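PDB 7L6P: dihydropteroate synthase from Stenotrophomonas maltophilia, which probably joins para-aminobenzoate to 6-hydroxymethyl-7,8-dihydropterin diphosphate, releasing diphosphate and yielding 7,8-dihydropteroate, the immediate precursor of folate derivatives. Local coordinates for residues 169-174 and 214-219; 197-202 and 218-223; 205-210 and 237-242. One frame throughout, in Å; residues are numbered along the deposited sequence. Where two conformers were deposited one is given.

Interaction 1 (169-174 and 214-219); sequences DVVAEV and LARSER
OD1 of D169 looks across at R216 while it caps its own helix. It accepts from A172 N at 2.8 Å along an almost straight bond, with the donor standing well above the carboxylate plane. NH2 of R216 lies 4.2 Å from the same OD1, too far for a salt bridge. The carboxylate and guanidinium planes are nearly perpendicular, 86° apart, and D169 OD1 sits at the edge of the guanidinium, close to its plane.

V171, in the first turn and directed at 214-219, carries most of the contact. With CG1 anti to the backbone N (chi1 170°), its two methyls are shared between two arginines. CG2 lies 3.4 Å from both NE and NH2 of R216, approaching the guanidinium obliquely. CG1 instead touches the aliphatic part of R219, 3.8 Å from its CD. The R216 chain is bent at chi2 and chi3, which carries its guanidinium past V171 toward the start of helix 170-188. Both arginines were deposited in two conformers, so these details describe one arrangement of each.

The capped helix end is further tied by E173, whose OE2 accepts from D169 N at 2.9 Å. R216 is the first residue past helix 207-215 to leave helical geometry, and R219 N returns to R216 O at 3.0 Å. The contact thus joins the start of one outer helix of the TIM barrel to the chain just after the next. V289 of the second subunit also packs on R216. The chemistry is mainly apolar, methyls of a buried valine against arginine chains, and the two conformers suggest that neither arginine is tightly fixed; the nearby carboxylate, already engaged by A172 N, probably offers R216 only a longer-range electrostatic attraction.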
ATOM      1  N   ASP A 169      19.323  16.829  13.504  1.00 57.39           N
ATOM      2  CA  ASP A 169      18.060  16.228  13.915  1.00 58.12           C
ATOM      3  C   ASP A 169      17.030  16.661  12.882  1.00 55.76           C
ATOM      4  O   ASP A 169      16.529  17.791  12.960  1.00 55.09           O
ATOM      5  CB  ASP A 169      17.692  16.709  15.311  1.00 56.66           C
ATOM      6  CG  ASP A 169      16.464  16.048  15.847  1.00 57.66           C
ATOM      7  OD1 ASP A 169      15.487  15.854  15.094  1.00 57.64           O
ATOM      8  OD2 ASP A 169      16.481  15.733  17.058  1.00 64.61           O
ATOM      9  N   VAL A 170      16.725  15.776  11.928  1.00 47.44           N
ATOM     10  CA  VAL A 170      15.917  16.193  10.787  1.00 44.89           C
ATOM     11  C   VAL A 170      14.510  16.560  11.230  1.00 48.59           C
ATOM     12  O   VAL A 170      13.915  17.508  10.703  1.00 47.99           O
ATOM     13  CB  VAL A 170      15.918  15.122   9.676  1.00 46.89           C
ATOM     14  CG1 VAL A 170      15.324  13.800  10.165  1.00 45.79           C
ATOM     15  CG2 VAL A 170      15.177  15.630   8.440  1.00 44.18           C
ATOM     16  N   VAL A 171      13.948  15.817  12.193  1.00 49.87           N
ATOM     17  CA  VAL A 171      12.604  16.128  12.674  1.00 47.40           C
ATOM     18  C   VAL A 171      12.588  17.496  13.345  1.00 50.63           C
ATOM     19  O   VAL A 171      11.841  18.391  12.938  1.00 52.35           O
ATOM     20  CB  VAL A 171      12.102  15.025  13.621  1.00 52.11           C
ATOM     21  CG1 VAL A 171      10.809  15.456  14.318  1.00 51.54           C
ATOM     22  CG2 VAL A 171      11.894  13.710  12.851  1.00 48.21           C
ATOM     23  N   ALA A 172      13.469  17.705  14.326  1.00 50.07           N
ATOM     24  CA  ALA A 172      13.482  18.978  15.051  1.00 52.50           C
ATOM     25  C   ALA A 172      13.749  20.155  14.116  1.00 53.38           C
ATOM     26  O   ALA A 172      13.166  21.235  14.283  1.00 53.54           O
ATOM     27  CB  ALA A 172      14.526  18.940  16.167  1.00 45.63           C
ATOM     28  N   GLU A 173      14.600  19.959  13.102  1.00 52.28           N
ATOM     29  CA  GLU A 173      14.967  21.052  12.207  1.00 48.71           C
ATOM     30  C   GLU A 173      13.859  21.362  11.211  1.00 49.45           C
ATOM     31  O   GLU A 173      13.663  22.530  10.850  1.00 46.94           O
ATOM     32  CB  GLU A 173      16.266  20.718  11.486  1.00 48.91           C
ATOM     33  CG  GLU A 173      17.448  20.804  12.414  1.00 54.94           C
ATOM     34  CD  GLU A 173      18.776  20.398  11.760  1.00 56.09           C
ATOM     35  OE1 GLU A 173      19.123  20.961  10.688  1.00 51.20           O
ATOM     36  OE2 GLU A 173      19.466  19.528  12.340  1.00 53.75           O
ATOM     37  N   VAL A 174      13.167  20.327  10.716  1.00 46.15           N
ATOM     38  CA  VAL A 174      12.005  20.552   9.858  1.00 46.64           C
ATOM     39  C   VAL A 174      10.894  21.206  10.659  1.00 45.04           C
ATOM     40  O   VAL A 174      10.224  22.129  10.183  1.00 45.08           O
ATOM     41  CB  VAL A 174      11.533  19.231   9.205  1.00 46.36           C
ATOM     42  CG1 VAL A 174      10.197  19.420   8.520  1.00 41.33           C
ATOM     43  CG2 VAL A 174      12.555  18.729   8.189  1.00 46.25           C
ATOM     44  N   LEU A 214       8.999  10.492   7.602  1.00 52.71           N
ATOM     45  CA  LEU A 214       7.738   9.796   7.349  1.00 47.65           C
ATOM     46  C   LEU A 214       7.300   9.028   8.579  1.00 47.81           C
ATOM     47  O   LEU A 214       6.128   9.073   8.958  1.00 52.20           O
ATOM     48  CB  LEU A 214       7.863   8.849   6.154  1.00 47.35           C
ATOM     49  CG  LEU A 214       6.597   8.018   5.836  1.00 50.02           C
ATOM     50  CD1 LEU A 214       5.394   8.926   5.573  1.00 44.74           C
ATOM     51  CD2 LEU A 214       6.825   7.016   4.659  1.00 40.89           C
ATOM     52  N   ALA A 215       8.239   8.357   9.246  1.00 46.90           N
ATOM     53  CA  ALA A 215       7.885   7.544  10.402  1.00 48.16           C
ATOM     54  C   ALA A 215       7.383   8.400  11.564  1.00 49.04           C
ATOM     55  O   ALA A 215       6.430   8.011  12.251  1.00 48.47           O
ATOM     56  CB  ALA A 215       9.080   6.703  10.834  1.00 46.96           C
ATOM     57  N   ARG A 216       8.024   9.545  11.815  1.00 48.00           N
ATOM     58  CA  ARG A 216       7.646  10.444  12.897  0.53 51.64           C
ATOM     59  C   ARG A 216       6.796  11.619  12.413  1.00 50.39           C
ATOM     60  O   ARG A 216       6.702  12.627  13.109  1.00 52.27           O
ATOM     61  CB  ARG A 216       8.899  10.950  13.625  0.53 50.80           C
ATOM     62  CG  ARG A 216      10.014   9.904  13.714  0.53 52.25           C
ATOM     63  CD  ARG A 216      10.829   9.981  14.998  0.53 53.82           C
ATOM     64  NE  ARG A 216      11.781  11.086  15.034  0.53 54.99           N
ATOM     65  CZ  ARG A 216      13.097  10.949  14.917  0.53 55.11           C
ATOM     66  NH1 ARG A 216      13.654   9.763  14.697  0.53 54.06           N
ATOM     67  NH2 ARG A 216      13.873  12.024  15.036  0.53 49.64           N
ATOM     68  N   SER A 217       6.156  11.505  11.240  1.00 49.55           N
ATOM     69  CA  SER A 217       5.415  12.651  10.709  1.00 50.03           C
ATOM     70  C   SER A 217       4.211  13.044  11.565  1.00 52.82           C
ATOM     71  O   SER A 217       3.760  14.194  11.494  1.00 53.24           O
ATOM     72  CB  SER A 217       4.939  12.373   9.288  1.00 49.23           C
ATOM     73  OG  SER A 217       4.124  11.231   9.241  1.00 48.46           O
ATOM     74  N   GLU A 218       3.678  12.129  12.369  1.00 53.17           N
ATOM     75  CA  GLU A 218       2.572  12.504  13.238  1.00 57.69           C
ATOM     76  C   GLU A 218       2.956  13.621  14.191  1.00 56.10           C
ATOM     77  O   GLU A 218       2.078  14.360  14.638  1.00 53.55           O
ATOM     78  CB  GLU A 218       2.090  11.292  14.024  1.00 57.12           C
ATOM     79  CG  GLU A 218       0.656  11.317  14.390  1.00 61.62           C
ATOM     80  CD  GLU A 218       0.200   9.948  14.810  1.00 73.41           C
ATOM     81  OE1 GLU A 218       0.930   8.970  14.482  1.00 69.66           O
ATOM     82  OE2 GLU A 218      -0.874   9.857  15.457  1.00 78.73           O
ATOM     83  N   ARG A 219       4.254  13.778  14.467  1.00 55.30           N
ATOM     84  CA  ARG A 219       4.741  14.857  15.323  0.75 54.91           C
ATOM     85  C   ARG A 219       4.241  16.221  14.855  1.00 54.03           C
ATOM     86  O   ARG A 219       4.033  17.123  15.668  1.00 55.18           O
ATOM     87  CB  ARG A 219       6.278  14.813  15.332  0.75 53.89           C
ATOM     88  CG  ARG A 219       6.967  15.623  16.400  0.75 55.90           C
ATOM     89  CD  ARG A 219       7.637  16.861  15.817  0.75 53.74           C
ATOM     90  NE  ARG A 219       8.077  17.769  16.870  0.75 57.84           N
ATOM     91  CZ  ARG A 219       7.269  18.572  17.554  0.75 55.62           C
ATOM     92  NH1 ARG A 219       5.968  18.608  17.314  0.75 54.05           N
ATOM     93  NH2 ARG A 219       7.780  19.347  18.505  0.75 52.00           N
TER

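Interaction 2 (197-202 and 218-223); sequences IDLGFG and ERFLEL
F220 meets L199 face-on: methyl CD2 of L199 stands 3.6 Å from the centroid of the F220 ring and only 7° off its normal, a CH-pi contact over the middle of the ring. All six ring carbons lie at similar distances from that methyl, the nearest being F220 CD2 at 3.7 Å. The other methyl, L199 CD1, reaches the CD1-CE1 side of the ring at 4.0 Å from F220 CD1.

I197 comes in at the base of the same residue, crossing F220 at about a right angle. Its CG1 occupies the crowded position between backbone N and carbonyl carbon (chi1 57°), and from there the extended chain carries CD1 to F220. I197 CD1 lies 3.9 Å from F220 CB and also close to the F220 carbonyl oxygen. The same methyl touches CD1 of L223 at 4.0 Å, one 3-10 turn further on, where L223 N bonds back to F220 O.

In the TIM barrel, I197 lies near the end of the sixth parallel strand, 195-198, and points outward, so the contact lies in the layer between strands and surrounding helices. The 3-10 segment 218-223 packs there, on the way to strand 227-229. M227, L213 and V174 add to the apolar surroundings of F220.

Beyond I197 the chain turns sharply. D198 OD1 accepts from G200 N at 2.9 Å, an Asx turn, the N-H coming in steeply, 54° out of the carboxylate plane. Just before G200, L199 directs its side chain at the F220 ring, while the carbonyl oxygens of L199 and G200 both receive K205 NZ.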
ATOM      1  N   ILE A 197       1.065  22.563   5.763  1.00 50.85           N
ATOM      2  CA  ILE A 197       2.484  22.252   5.788  1.00 49.01           C
ATOM      3  C   ILE A 197       2.738  21.048   4.892  1.00 54.54           C
ATOM      4  O   ILE A 197       1.855  20.220   4.621  1.00 52.55           O
ATOM      5  CB  ILE A 197       2.999  21.971   7.207  1.00 48.97           C
ATOM      6  CG1 ILE A 197       2.189  20.828   7.813  1.00 50.14           C
ATOM      7  CG2 ILE A 197       2.915  23.265   8.071  1.00 48.73           C
ATOM      8  CD1 ILE A 197       2.724  20.331   9.122  1.00 54.96           C
ATOM      9  N   ASP A 198       3.987  20.950   4.455  1.00 54.29           N
ATOM     10  CA  ASP A 198       4.460  19.866   3.618  1.00 47.79           C
ATOM     11  C   ASP A 198       5.884  19.568   4.052  1.00 50.74           C
ATOM     12  O   ASP A 198       6.718  20.485   4.112  1.00 49.63           O
ATOM     13  CB  ASP A 198       4.381  20.294   2.157  1.00 49.50           C
ATOM     14  CG  ASP A 198       4.901  19.251   1.188  1.00 52.93           C
ATOM     15  OD1 ASP A 198       5.449  18.211   1.620  1.00 52.45           O
ATOM     16  OD2 ASP A 198       4.788  19.520  -0.033  1.00 55.54           O
ATOM     17  N   LEU A 199       6.165  18.301   4.376  1.00 48.79           N
ATOM     18  CA  LEU A 199       7.491  17.992   4.901  1.00 48.03           C
ATOM     19  C   LEU A 199       8.560  18.007   3.815  1.00 48.87           C
ATOM     20  O   LEU A 199       9.753  18.033   4.141  1.00 51.38           O
ATOM     21  CB  LEU A 199       7.465  16.648   5.636  1.00 48.96           C
ATOM     22  CG  LEU A 199       6.513  16.554   6.844  1.00 52.29           C
ATOM     23  CD1 LEU A 199       6.651  15.222   7.564  1.00 45.03           C
ATOM     24  CD2 LEU A 199       6.733  17.740   7.825  1.00 51.48           C
ATOM     25  N   GLY A 200       8.163  17.999   2.540  1.00 48.33           N
ATOM     26  CA  GLY A 200       9.097  18.076   1.436  1.00 50.20           C
ATOM     27  C   GLY A 200       9.985  16.854   1.330  1.00 50.32           C
ATOM     28  O   GLY A 200      11.209  16.972   1.256  1.00 49.19           O
ATOM     29  N   PHE A 201       9.389  15.664   1.320  1.00 52.42           N
ATOM     30  CA  PHE A 201      10.185  14.459   1.127  1.00 51.31           C
ATOM     31  C   PHE A 201      11.037  14.575  -0.130  1.00 48.49           C
ATOM     32  O   PHE A 201      10.567  15.039  -1.168  1.00 50.82           O
ATOM     33  CB  PHE A 201       9.273  13.243   1.044  1.00 49.54           C
ATOM     34  CG  PHE A 201       8.513  12.972   2.297  1.00 49.69           C
ATOM     35  CD1 PHE A 201       9.178  12.530   3.427  1.00 47.22           C
ATOM     36  CD2 PHE A 201       7.131  13.098   2.333  1.00 50.44           C
ATOM     37  CE1 PHE A 201       8.485  12.251   4.576  1.00 46.26           C
ATOM     38  CE2 PHE A 201       6.428  12.834   3.488  1.00 46.81           C
ATOM     39  CZ  PHE A 201       7.102  12.409   4.609  1.00 47.34           C
ATOM     40  N   GLY A 202      12.307  14.191  -0.021  1.00 48.36           N
ATOM     41  CA  GLY A 202      13.215  14.216  -1.154  1.00 48.81           C
ATOM     42  C   GLY A 202      13.961  15.523  -1.375  1.00 54.20           C
ATOM     43  O   GLY A 202      15.006  15.520  -2.035  1.00 61.31           O
ATOM     44  N   GLU A 218       3.678  12.129  12.369  1.00 53.17           N
ATOM     45  CA  GLU A 218       2.572  12.504  13.238  1.00 57.69           C
ATOM     46  C   GLU A 218       2.956  13.621  14.191  1.00 56.10           C
ATOM     47  O   GLU A 218       2.078  14.360  14.638  1.00 53.55           O
ATOM     48  CB  GLU A 218       2.090  11.292  14.024  1.00 57.12           C
ATOM     49  CG  GLU A 218       0.656  11.317  14.390  1.00 61.62           C
ATOM     50  CD  GLU A 218       0.200   9.948  14.810  1.00 73.41           C
ATOM     51  OE1 GLU A 218       0.930   8.970  14.482  1.00 69.66           O
ATOM     52  OE2 GLU A 218      -0.874   9.857  15.457  1.00 78.73           O
ATOM     53  N   ARG A 219       4.254  13.778  14.467  1.00 55.30           N
ATOM     54  CA  ARG A 219       4.741  14.857  15.323  0.75 54.91           C
ATOM     55  C   ARG A 219       4.241  16.221  14.855  1.00 54.03           C
ATOM     56  O   ARG A 219       4.033  17.123  15.668  1.00 55.18           O
ATOM     57  CB  ARG A 219       6.278  14.813  15.332  0.75 53.89           C
ATOM     58  CG  ARG A 219       6.967  15.623  16.400  0.75 55.90           C
ATOM     59  CD  ARG A 219       7.637  16.861  15.817  0.75 53.74           C
ATOM     60  NE  ARG A 219       8.077  17.769  16.870  0.75 57.84           N
ATOM     61  CZ  ARG A 219       7.269  18.572  17.554  0.75 55.62           C
ATOM     62  NH1 ARG A 219       5.968  18.608  17.314  0.75 54.05           N
ATOM     63  NH2 ARG A 219       7.780  19.347  18.505  0.75 52.00           N
ATOM     64  N   PHE A 220       4.062  16.397  13.545  1.00 54.63           N
ATOM     65  CA  PHE A 220       3.757  17.708  12.978  1.00 52.50           C
ATOM     66  C   PHE A 220       2.274  18.070  13.032  1.00 57.89           C
ATOM     67  O   PHE A 220       1.911  19.202  12.678  1.00 59.30           O
ATOM     68  CB  PHE A 220       4.299  17.776  11.543  1.00 52.95           C
ATOM     69  CG  PHE A 220       5.796  17.587  11.455  1.00 50.42           C
ATOM     70  CD1 PHE A 220       6.350  16.317  11.435  1.00 51.15           C
ATOM     71  CD2 PHE A 220       6.652  18.679  11.401  1.00 50.78           C
ATOM     72  CE1 PHE A 220       7.752  16.132  11.349  1.00 52.91           C
ATOM     73  CE2 PHE A 220       8.048  18.503  11.312  1.00 52.40           C
ATOM     74  CZ  PHE A 220       8.593  17.218  11.291  1.00 49.07           C
ATOM     75  N   LEU A 221       1.405  17.150  13.460  1.00 53.97           N
ATOM     76  CA  LEU A 221       0.007  17.515  13.646  1.00 56.87           C
ATOM     77  C   LEU A 221      -0.156  18.540  14.754  1.00 57.22           C
ATOM     78  O   LEU A 221      -1.178  19.229  14.801  1.00 54.66           O
ATOM     79  CB  LEU A 221      -0.820  16.270  13.985  1.00 55.63           C
ATOM     80  CG  LEU A 221      -1.040  15.303  12.828  1.00 59.17           C
ATOM     81  CD1 LEU A 221      -1.800  14.107  13.332  1.00 52.34           C
ATOM     82  CD2 LEU A 221      -1.746  15.987  11.662  1.00 55.35           C
ATOM     83  N   GLU A 222       0.837  18.655  15.640  1.00 57.02           N
ATOM     84  CA  GLU A 222       0.767  19.642  16.714  1.00 57.38           C
ATOM     85  C   GLU A 222       0.818  21.061  16.162  1.00 54.52           C
ATOM     86  O   GLU A 222       0.440  21.995  16.856  1.00 57.13           O
ATOM     87  CB  GLU A 222       1.867  19.404  17.742  1.00 57.21           C
ATOM     88  N   LEU A 223       1.362  21.261  14.961  1.00 58.42           N
ATOM     89  CA  LEU A 223       1.291  22.586  14.342  1.00 56.03           C
ATOM     90  C   LEU A 223      -0.148  23.031  14.069  1.00 55.14           C
ATOM     91  O   LEU A 223      -0.375  24.221  13.854  1.00 60.22           O
ATOM     92  CB  LEU A 223       2.119  22.619  13.052  1.00 48.68           C
ATOM     93  CG  LEU A 223       3.588  22.397  13.389  1.00 52.89           C
ATOM     94  CD1 LEU A 223       4.518  22.232  12.154  1.00 51.10           C
ATOM     95  CD2 LEU A 223       4.047  23.537  14.282  1.00 51.07           C
TER

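Interaction 3 (205-210 and 237-242); sequences KTTAHN and LGELTG
T207 donates its hydroxyl OG1 to OE1 of E239, 2.5 Å away, a length too short to be taken literally at this resolution. The donor stands above the carboxylate plane, 45° out of it. The pair joins two outer helices of the TIM barrel, 207-215 and 235-241, near the start of the first and the end of the second.

An extended E239 chain, with CG anti to the backbone N (chi1 -179°), spans the gap. OE1 is held from several directions. Water 1 donates to it at 2.9 Å and accepts from T207 N at 2.9 Å, so backbone and side chain of T207 both lead to the same oxygen. R235, one turn earlier in the helix of E239, adds a salt bridge through NH1, which would be expected to favour the ionised carboxylate.

Beside this polar pairing, T207 turns its methyl to L240. CG2 lies 3.7 Å from CG of L240, and the two side chains slide past each other in opposite directions. A285 of the second subunit packs on L240 as well, placing this apolar edge beside the dimer interface.

T207 is positioned by the capping box just before it. T206 OG1, at the N-cap, accepts from H209 N at 3.0 Å, and T206 N returns a bond to H209 ND1 at 3.0 Å. That donor lies 36° out of the imidazole plane. Helix 235-241 ends differently: L237 O accepts both T241 OG1, at 2.7 Å, and T241 N, the two donors reaching it from opposite faces of the carbonyl plane.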
ATOM      1  N   LYS A 205      17.108  15.932   1.220  1.00 57.00           N
ATOM      2  CA  LYS A 205      16.985  14.842   2.178  1.00 54.23           C
ATOM      3  C   LYS A 205      17.482  13.535   1.584  1.00 50.28           C
ATOM      4  O   LYS A 205      17.148  13.191   0.449  1.00 52.58           O
ATOM      5  CB  LYS A 205      15.528  14.676   2.628  1.00 53.85           C
ATOM      6  CG  LYS A 205      15.072  15.759   3.584  1.00 53.30           C
ATOM      7  CD  LYS A 205      13.615  16.115   3.348  1.00 54.42           C
ATOM      8  CE  LYS A 205      13.252  17.419   4.045  1.00 51.01           C
ATOM      9  NZ  LYS A 205      12.701  18.417   3.087  1.00 49.45           N
ATOM     10  N   THR A 206      18.257  12.796   2.371  1.00 48.95           N
ATOM     11  CA  THR A 206      18.586  11.433   1.996  1.00 47.42           C
ATOM     12  C   THR A 206      17.364  10.528   2.149  1.00 51.74           C
ATOM     13  O   THR A 206      16.325  10.911   2.713  1.00 49.13           O
ATOM     14  CB  THR A 206      19.711  10.880   2.870  1.00 49.75           C
ATOM     15  OG1 THR A 206      19.240  10.773   4.229  1.00 50.79           O
ATOM     16  CG2 THR A 206      20.959  11.711   2.784  1.00 43.38           C
ATOM     17  N   THR A 207      17.492   9.294   1.649  1.00 48.76           N
ATOM     18  CA  THR A 207      16.425   8.329   1.898  1.00 47.71           C
ATOM     19  C   THR A 207      16.226   8.126   3.396  1.00 47.13           C
ATOM     20  O   THR A 207      15.088   8.026   3.868  1.00 48.05           O
ATOM     21  CB  THR A 207      16.722   6.999   1.210  1.00 49.39           C
ATOM     22  OG1 THR A 207      16.764   7.195  -0.204  1.00 50.26           O
ATOM     23  CG2 THR A 207      15.656   5.956   1.559  1.00 47.45           C
ATOM     24  N   ALA A 208      17.317   8.114   4.164  1.00 48.46           N
ATOM     25  CA  ALA A 208      17.222   7.956   5.615  1.00 47.66           C
ATOM     26  C   ALA A 208      16.456   9.114   6.240  1.00 45.68           C
ATOM     27  O   ALA A 208      15.600   8.905   7.104  1.00 47.11           O
ATOM     28  CB  ALA A 208      18.620   7.841   6.233  1.00 46.83           C
ATOM     29  N   HIS A 209      16.767  10.349   5.828  1.00 47.63           N
ATOM     30  CA  HIS A 209      16.028  11.503   6.324  1.00 48.37           C
ATOM     31  C   HIS A 209      14.550  11.359   6.006  1.00 50.65           C
ATOM     32  O   HIS A 209      13.694  11.668   6.851  1.00 52.16           O
ATOM     33  CB  HIS A 209      16.573  12.802   5.724  1.00 47.50           C
ATOM     34  CG  HIS A 209      18.015  13.056   6.037  1.00 46.55           C
ATOM     35  ND1 HIS A 209      18.868  13.685   5.154  1.00 51.46           N
ATOM     36  CD2 HIS A 209      18.760  12.753   7.126  1.00 46.14           C
ATOM     37  CE1 HIS A 209      20.072  13.774   5.693  1.00 51.37           C
ATOM     38  NE2 HIS A 209      20.034  13.212   6.889  1.00 50.71           N
ATOM     39  N   ASN A 210      14.229  10.906   4.784  1.00 48.74           N
ATOM     40  CA  ASN A 210      12.832  10.773   4.381  1.00 47.60           C
ATOM     41  C   ASN A 210      12.098   9.762   5.255  1.00 47.23           C
ATOM     42  O   ASN A 210      10.953   9.996   5.657  1.00 46.99           O
ATOM     43  CB  ASN A 210      12.721  10.360   2.913  1.00 46.98           C
ATOM     44  CG  ASN A 210      12.947  11.516   1.974  1.00 52.17           C
ATOM     45  OD1 ASN A 210      12.660  12.677   2.298  1.00 51.53           O
ATOM     46  ND2 ASN A 210      13.423  11.205   0.779  1.00 50.20           N
ATOM     47  N   LEU A 237      12.225   6.095  -3.019  1.00 48.31           N
ATOM     48  CA  LEU A 237      11.497   4.831  -3.189  1.00 54.44           C
ATOM     49  C   LEU A 237      12.272   3.870  -4.094  1.00 55.06           C
ATOM     50  O   LEU A 237      12.260   2.648  -3.882  1.00 50.97           O
ATOM     51  CB  LEU A 237      10.093   5.087  -3.744  1.00 49.23           C
ATOM     52  CG  LEU A 237       9.168   6.061  -2.993  1.00 49.29           C
ATOM     53  CD1 LEU A 237       7.804   6.040  -3.638  1.00 49.06           C
ATOM     54  CD2 LEU A 237       9.031   5.690  -1.523  1.00 46.44           C
ATOM     55  N   GLY A 238      12.943   4.402  -5.112  1.00 52.21           N
ATOM     56  CA  GLY A 238      13.759   3.538  -5.947  1.00 55.30           C
ATOM     57  C   GLY A 238      14.951   2.986  -5.188  1.00 52.55           C
ATOM     58  O   GLY A 238      15.329   1.827  -5.362  1.00 53.07           O
ATOM     59  N   GLU A 239      15.531   3.794  -4.306  1.00 53.28           N
ATOM     60  CA  GLU A 239      16.652   3.317  -3.507  1.00 54.76           C
ATOM     61  C   GLU A 239      16.205   2.221  -2.551  1.00 51.79           C
ATOM     62  O   GLU A 239      16.923   1.237  -2.347  1.00 53.92           O
ATOM     63  CB  GLU A 239      17.298   4.486  -2.767  1.00 52.31           C
ATOM     64  CG  GLU A 239      18.501   4.133  -1.914  1.00 51.05           C
ATOM     65  CD  GLU A 239      19.326   5.374  -1.556  1.00 51.76           C
ATOM     66  OE1 GLU A 239      18.761   6.494  -1.609  1.00 52.21           O
ATOM     67  OE2 GLU A 239      20.541   5.230  -1.252  1.00 51.58           O
ATOM     68  N   LEU A 240      15.020   2.361  -1.971  1.00 52.34           N
ATOM     69  CA  LEU A 240      14.526   1.345  -1.043  1.00 51.14           C
ATOM     70  C   LEU A 240      14.168   0.034  -1.749  1.00 54.21           C
ATOM     71  O   LEU A 240      14.378  -1.052  -1.187  1.00 53.46           O
ATOM     72  CB  LEU A 240      13.323   1.908  -0.281  1.00 50.94           C
ATOM     73  CG  LEU A 240      13.713   2.929   0.792  1.00 48.20           C
ATOM     74  CD1 LEU A 240      12.524   3.748   1.262  1.00 46.87           C
ATOM     75  CD2 LEU A 240      14.318   2.209   1.974  1.00 46.15           C
ATOM     76  N   THR A 241      13.664   0.108  -2.985  1.00 54.85           N
ATOM     77  CA  THR A 241      13.185  -1.062  -3.714  1.00 51.87           C
ATOM     78  C   THR A 241      14.127  -1.570  -4.804  1.00 54.98           C
ATOM     79  O   THR A 241      13.991  -2.728  -5.230  1.00 58.79           O
ATOM     80  CB  THR A 241      11.847  -0.737  -4.386  1.00 55.04           C
ATOM     81  OG1 THR A 241      12.037   0.377  -5.275  1.00 57.22           O
ATOM     82  CG2 THR A 241      10.784  -0.397  -3.354  1.00 50.83           C
ATOM     83  N   GLY A 242      15.104  -0.781  -5.234  1.00 55.01           N
ATOM     84  CA  GLY A 242      15.919  -1.187  -6.358  1.00 49.60           C
ATOM     85  C   GLY A 242      15.357  -0.836  -7.717  1.00 51.20           C
ATOM     86  O   GLY A 242      15.924  -1.263  -8.718  1.00 53.04           O
TER
HETATM   87  O   HOH W   1      19.637   8.914  -0.219  1.00 49.57           O

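Overall arrangement
Interaction 2 is the buried contact, apolar across its two segments and set between the sixth barrel strand and the 3-10 segment. Interactions 1 and 3 lie further out, are partly buried, and both adjoin the second subunit. They flank helix 207-215: interaction 3 at its start, by a polar pairing with helix 235-241, and interaction 1 just past its end, by arginine-on-valine packing. Interactions 1 and 2 share E218 and R219, their centres about 7 Å apart, and V174 packs on F220 between them. Interactions 2 and 3 meet through N210 OD1 with G202 N, a probable hydrogen bond joining the loop after strand 195-198 to helix 207-215.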